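Local coordinates for TetR family transcriptional regulator (PDB 6SRN), which probably acts as a DNA-binding transcriptional regulator of the TetR family and binds a furan-carboxylic acid bacterial hormone linked to control of antibiotic production, at residues M109-R112 with A113-F117; A179-F182 with G183-H186. One frame throughout, in Å; residues are numbered along the deposited sequence.

In the fold
Contact 1 (109-117, on helix 102-119) and contact 2 (179-186, on helix 170-192) are continuous stretches of helix a little over two turns long whose centres lie about 12 Å apart, and they line two sides of one pocket that holds the furan ligand LUB. Phe181 bridges them: its CE2 packs 3.4 Å from Leu110 O, its CZ 3.8 Å from Ala113 CB, and its CE1 3.9 Å from Phe117 CE2. Both stretches reach the same furan carbon, since LUB C5 is 3.5 Å from Phe117 CZ in contact 1 and also 3.5 Å from Phe182 CD1 in contact 2. Contact 2 additionally faces the second subunit, so the ligand wall and the subunit interface share one helix there.

Contact 1: M109-R112 with A113-F117; sequences MLHR and AAQAF. With LUB (4-(Hydroxymethyl)-2-propylfuran-3-carboxylic acid), chain B.
The His111 imidazole has the side-chain amide of Gln115 over one face, with OE1 3.9 Å above the ring plane and displaced toward the rim. The ring and amide planes differ by 22°, and the nearest atoms, His111 NE2 and Gln115 CD, are 3.9 Å apart, which indicates van der Waals packing between flat groups one helical turn apart. A CG anti to the backbone N (chi1 -180°) directs the histidine ring along the helix toward Gln115. His111 ND1 is hydrogen-bonded to Glu108, about one turn back, while Arg112 forms salt bridges through NE to Glu108 and through NH1 to Glu94 of the neighbouring helix 88-96.

On the ligand side, the Phe117 ring meets the furan obliquely, its CZ 3.5 Å from LUB O1, and Leu110 places CD2 4.0 Å from the propyl end, C8. Between these two residues the small side chains of Ala113 and Ala114 lie against Phe181 of helix 170-192, and Ala113 also touches Trp147.

Four i to i-4 backbone bonds join 109-112 to 113-117, from Ala113 N to Met109 O (2.9 Å) through Ala116 N to Arg112 O (2.9 Å). With a charged, partly exposed side and an apolar side facing LUB, this is an amphipathic helix of the TetR-type ligand-binding domain, forming part of its pocket wall.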
loop_
_atom_site.group_PDB
_atom_site.type_symbol
_atom_site.label_atom_id
_atom_site.label_comp_id
_atom_site.label_asym_id
_atom_site.label_seq_id
_atom_site.Cartn_x
_atom_site.Cartn_y
_atom_site.Cartn_z
ATOM N N MET A 109 16.717 8.462 -6.214
ATOM C CA MET A 109 15.325 8.843 -6.498
ATOM C C MET A 109 14.383 8.430 -5.386
ATOM O O MET A 109 13.506 9.194 -4.964
ATOM C CB MET A 109 14.880 8.228 -7.821
ATOM C CG MET A 109 15.528 8.917 -9.005
ATOM S SD MET A 109 14.856 10.530 -9.318
ATOM C CE MET A 109 13.239 10.094 -9.956
ATOM N N LEU A 110 14.545 7.202 -4.897
ATOM C CA LEU A 110 13.646 6.695 -3.855
ATOM C C LEU A 110 13.946 7.380 -2.493
ATOM O O LEU A 110 13.038 7.652 -1.709
ATOM C CB LEU A 110 13.671 5.152 -3.771
ATOM C CG LEU A 110 13.121 4.497 -5.049
ATOM C CD1 LEU A 110 13.434 3.001 -4.987
ATOM C CD2 LEU A 110 11.614 4.711 -5.199
ATOM N N HIS A 111 15.197 7.686 -2.228
ATOM C CA HIS A 111 15.553 8.525 -1.069
ATOM C C HIS A 111 14.815 9.848 -1.134
ATOM O O HIS A 111 14.172 10.271 -0.163
ATOM C CB HIS A 111 17.071 8.748 -1.136
ATOM C CG HIS A 111 17.646 9.576 -0.041
ATOM N ND1 HIS A 111 18.894 10.162 -0.169
ATOM C CD2 HIS A 111 17.144 10.020 1.127
ATOM C CE1 HIS A 111 19.166 10.847 0.945
ATOM N NE2 HIS A 111 18.123 10.758 1.757
ATOM N N ARG A 112 14.884 10.517 -2.277
ATOM C CA ARG A 112 14.222 11.780 -2.431
ATOM C C ARG A 112 12.686 11.645 -2.327
ATOM O O ARG A 112 12.020 12.499 -1.748
ATOM C CB ARG A 112 14.638 12.409 -3.774
ATOM C CG ARG A 112 16.027 12.986 -3.741
ATOM C CD ARG A 112 16.396 13.714 -5.010
ATOM N NE ARG A 112 17.832 13.988 -4.996
ATOM C CZ ARG A 112 18.459 14.821 -5.810
ATOM N NH1 ARG A 112 17.791 15.490 -6.738
ATOM N NH2 ARG A 112 19.783 14.974 -5.681
ATOM N N ALA A 113 12.125 10.572 -2.886
ATOM C CA ALA A 113 10.686 10.338 -2.739
ATOM C C ALA A 113 10.320 10.194 -1.303
ATOM O O ALA A 113 9.250 10.687 -0.901
ATOM C CB ALA A 113 10.283 9.099 -3.494
ATOM N N ALA A 114 11.103 9.459 -0.508
ATOM C CA ALA A 114 10.759 9.271 0.902
ATOM C C ALA A 114 10.731 10.579 1.680
ATOM O O ALA A 114 9.776 10.853 2.441
ATOM C CB ALA A 114 11.728 8.281 1.540
ATOM N N GLN A 115 11.733 11.441 1.448
ATOM C CA GLN A 115 11.782 12.756 2.080
ATOM C C GLN A 115 10.601 13.597 1.620
ATOM O O GLN A 115 10.036 14.380 2.367
ATOM C CB GLN A 115 13.058 13.511 1.635
ATOM C CG GLN A 115 14.321 12.950 2.169
ATOM C CD GLN A 115 15.524 13.685 1.585
ATOM O OE1 GLN A 115 15.713 13.728 0.377
ATOM N NE2 GLN A 115 16.247 14.392 2.415
ATOM N N ALA A 116 10.225 13.444 0.342
ATOM C CA ALA A 116 9.170 14.289 -0.203
ATOM C C ALA A 116 7.790 13.887 0.363
ATOM O O ALA A 116 6.955 14.734 0.662
ATOM C CB ALA A 116 9.177 14.238 -1.707
ATOM N N PHE A 117 7.537 12.574 0.455
ATOM C CA PHE A 117 6.322 12.152 1.152
ATOM C C PHE A 117 6.337 12.596 2.609
ATOM O O PHE A 117 5.287 12.950 3.172
ATOM C CB PHE A 117 6.116 10.633 1.047
ATOM C CG PHE A 117 5.590 10.164 -0.291
ATOM C CD1 PHE A 117 4.302 10.529 -0.710
ATOM C CD2 PHE A 117 6.330 9.337 -1.113
ATOM C CE1 PHE A 117 3.824 10.046 -1.938
ATOM C CE2 PHE A 117 5.848 8.885 -2.322
ATOM C CZ PHE A 117 4.587 9.233 -2.744
HETATM C C2 LUB B . 4.048 5.656 -4.880
HETATM C C4 LUB B . 1.957 6.419 -4.651
HETATM C C5 LUB B . 2.535 6.460 -3.447
HETATM C C6 LUB B . 5.257 4.902 -5.259
HETATM O O11 LUB B . 3.620 5.341 -7.732
HETATM C C9 LUB B . 2.639 5.647 -7.005
HETATM O O10 LUB B . 1.451 5.746 -7.482
HETATM C C3 LUB B . 2.808 5.856 -5.581
HETATM C C12 LUB B . 0.593 7.057 -4.870
HETATM O O13 LUB B . -0.273 6.097 -5.519
HETATM O O1 LUB B . 3.806 5.865 -3.518
HETATM C C7 LUB B . 6.422 5.899 -5.316
HETATM C C8 LUB B . 7.711 5.249 -5.757
#

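Contact 2: A179-F182 with G183-H186; sequences AAFF and GMQH. With LUB (4-(Hydroxymethyl)-2-propylfuran-3-carboxylic acid), chain B.
Phe182 and Gln185 meet beside the furan, Phe182 CD1 lying 3.5 Å from Gln185 NE2, and both reach C5 of LUB: the phenylalanine presents its ring edge, with C5 near the ring plane, and NE2 stands 3.6 Å from C5. Phe181 touches the propyl end instead, its CD1 3.7 Å from LUB C8.

The next shell fixes these groups. Met184 CE rests over one face of Phe181, 3.9 Å from the ring centroid and 19° off its normal, a CH-pi contact; bends at chi2 and chi3 turn the methyl back onto the ring. Gln185 CG stands between the backbone N and carbonyl carbon (chi1 70°), folding the amide back over its own helix, where NE2 makes a weak hydrogen bond to Phe182 O (3.3 Å). That carbonyl also accepts the His186 N-H at 3.0 Å, while Gln185 OE1 is hydrogen-bonded to Arg194.

Farther out, the Phe182 and His186 rings run side by side, 28° between planes and centroids 5.3 Å apart, slid so that they barely overlap. Across the subunit interface the pairing is reciprocal: Phe182 meets His186 of the second subunit, and His186 meets Phe182 of that subunit. Within its own chain Phe182 also makes an edge-to-face stack with Tyr144.

The chemistry implies that this stretch of helix meets the furan and propyl group mainly by apolar and aromatic contacts, with a bonded amide beside them; hydrogen bonds to LUB come from Tyr85 OH and Tyr144 N, outside this stretch.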
loop_
_atom_site.group_PDB
_atom_site.type_symbol
_atom_site.label_atom_id
_atom_site.label_comp_id
_atom_site.label_asym_id
_atom_site.label_seq_id
_atom_site.Cartn_x
_atom_site.Cartn_y
_atom_site.Cartn_z
ATOM N N ALA A 179 6.252 -1.161 -5.833
ATOM C CA ALA A 179 5.243 -1.730 -4.921
ATOM C C ALA A 179 5.757 -1.762 -3.485
ATOM O O ALA A 179 5.024 -1.409 -2.545
ATOM C CB ALA A 179 4.877 -3.129 -5.341
ATOM N N ALA A 180 7.005 -2.176 -3.294
ATOM C CA ALA A 180 7.563 -2.232 -1.927
ATOM C C ALA A 180 7.657 -0.841 -1.284
ATOM O O ALA A 180 7.335 -0.653 -0.103
ATOM C CB ALA A 180 8.877 -2.875 -1.952
ATOM N N PHE A 181 8.172 0.118 -2.050
ATOM C CA PHE A 181 8.279 1.487 -1.574
ATOM C C PHE A 181 6.875 2.054 -1.262
ATOM O O PHE A 181 6.631 2.630 -0.218
ATOM C CB PHE A 181 9.008 2.371 -2.598
ATOM C CG PHE A 181 9.233 3.769 -2.111
ATOM C CD1 PHE A 181 8.189 4.678 -2.127
ATOM C CD2 PHE A 181 10.414 4.126 -1.508
ATOM C CE1 PHE A 181 8.339 5.944 -1.627
ATOM C CE2 PHE A 181 10.574 5.394 -0.987
ATOM C CZ PHE A 181 9.542 6.318 -1.075
ATOM N N PHE A 182 5.943 1.835 -2.182
ATOM C CA PHE A 182 4.587 2.244 -1.942
ATOM C C PHE A 182 4.067 1.703 -0.600
ATOM O O PHE A 182 3.454 2.397 0.206
ATOM C CB PHE A 182 3.644 1.782 -3.057
ATOM C CG PHE A 182 2.223 1.957 -2.634
ATOM C CD1 PHE A 182 1.630 3.206 -2.555
ATOM C CD2 PHE A 182 1.496 0.860 -2.170
ATOM C CE1 PHE A 182 0.357 3.347 -2.012
ATOM C CE2 PHE A 182 0.241 1.003 -1.654
ATOM C CZ PHE A 182 -0.355 2.260 -1.561
ATOM N N GLY A 183 4.281 0.411 -0.385
ATOM C CA GLY A 183 3.760 -0.207 0.799
ATOM C C GLY A 183 4.408 0.347 2.064
ATOM O O GLY A 183 3.745 0.655 3.058
ATOM N N MET A 184 5.734 0.513 2.006
ATOM C CA MET A 184 6.492 1.074 3.134
ATOM C C MET A 184 5.965 2.462 3.512
ATOM O O MET A 184 5.701 2.737 4.700
ATOM C CB MET A 184 7.967 1.088 2.776
ATOM C CG MET A 184 8.865 1.687 3.789
ATOM S SD MET A 184 8.894 3.494 3.811
ATOM C CE MET A 184 9.325 3.948 2.143
ATOM N N GLN A 185 5.784 3.311 2.503
ATOM C CA GLN A 185 5.376 4.687 2.821
ATOM C C GLN A 185 3.933 4.711 3.329
ATOM O O GLN A 185 3.588 5.535 4.152
ATOM C CB GLN A 185 5.655 5.642 1.675
ATOM C CG GLN A 185 4.774 5.467 0.432
ATOM C CD GLN A 185 3.402 6.096 0.615
ATOM O OE1 GLN A 185 3.231 7.105 1.275
ATOM N NE2 GLN A 185 2.405 5.493 0.004
ATOM N N HIS A 186 3.091 3.822 2.796
ATOM C CA HIS A 186 1.700 3.739 3.207
ATOM C C HIS A 186 1.575 3.271 4.637
ATOM O O HIS A 186 0.805 3.831 5.409
ATOM C CB HIS A 186 0.937 2.837 2.257
ATOM C CG HIS A 186 -0.517 2.952 2.405
ATOM N ND1 HIS A 186 -1.235 3.994 1.862
ATOM C CD2 HIS A 186 -1.413 2.155 3.028
ATOM C CE1 HIS A 186 -2.510 3.840 2.173
ATOM N NE2 HIS A 186 -2.643 2.710 2.838
HETATM C C2 LUB B . 4.048 5.656 -4.880
HETATM C C4 LUB B . 1.957 6.419 -4.651
HETATM C C5 LUB B . 2.535 6.460 -3.447
HETATM C C6 LUB B . 5.257 4.902 -5.259
HETATM O O11 LUB B . 3.620 5.341 -7.732
HETATM C C9 LUB B . 2.639 5.647 -7.005
HETATM O O10 LUB B . 1.451 5.746 -7.482
HETATM C C3 LUB B . 2.808 5.856 -5.581
HETATM C C12 LUB B . 0.593 7.057 -4.870
HETATM O O13 LUB B . -0.273 6.097 -5.519
HETATM O O1 LUB B . 3.806 5.865 -3.518
HETATM C C7 LUB B . 6.422 5.899 -5.316
HETATM C C8 LUB B . 7.711 5.249 -5.757
#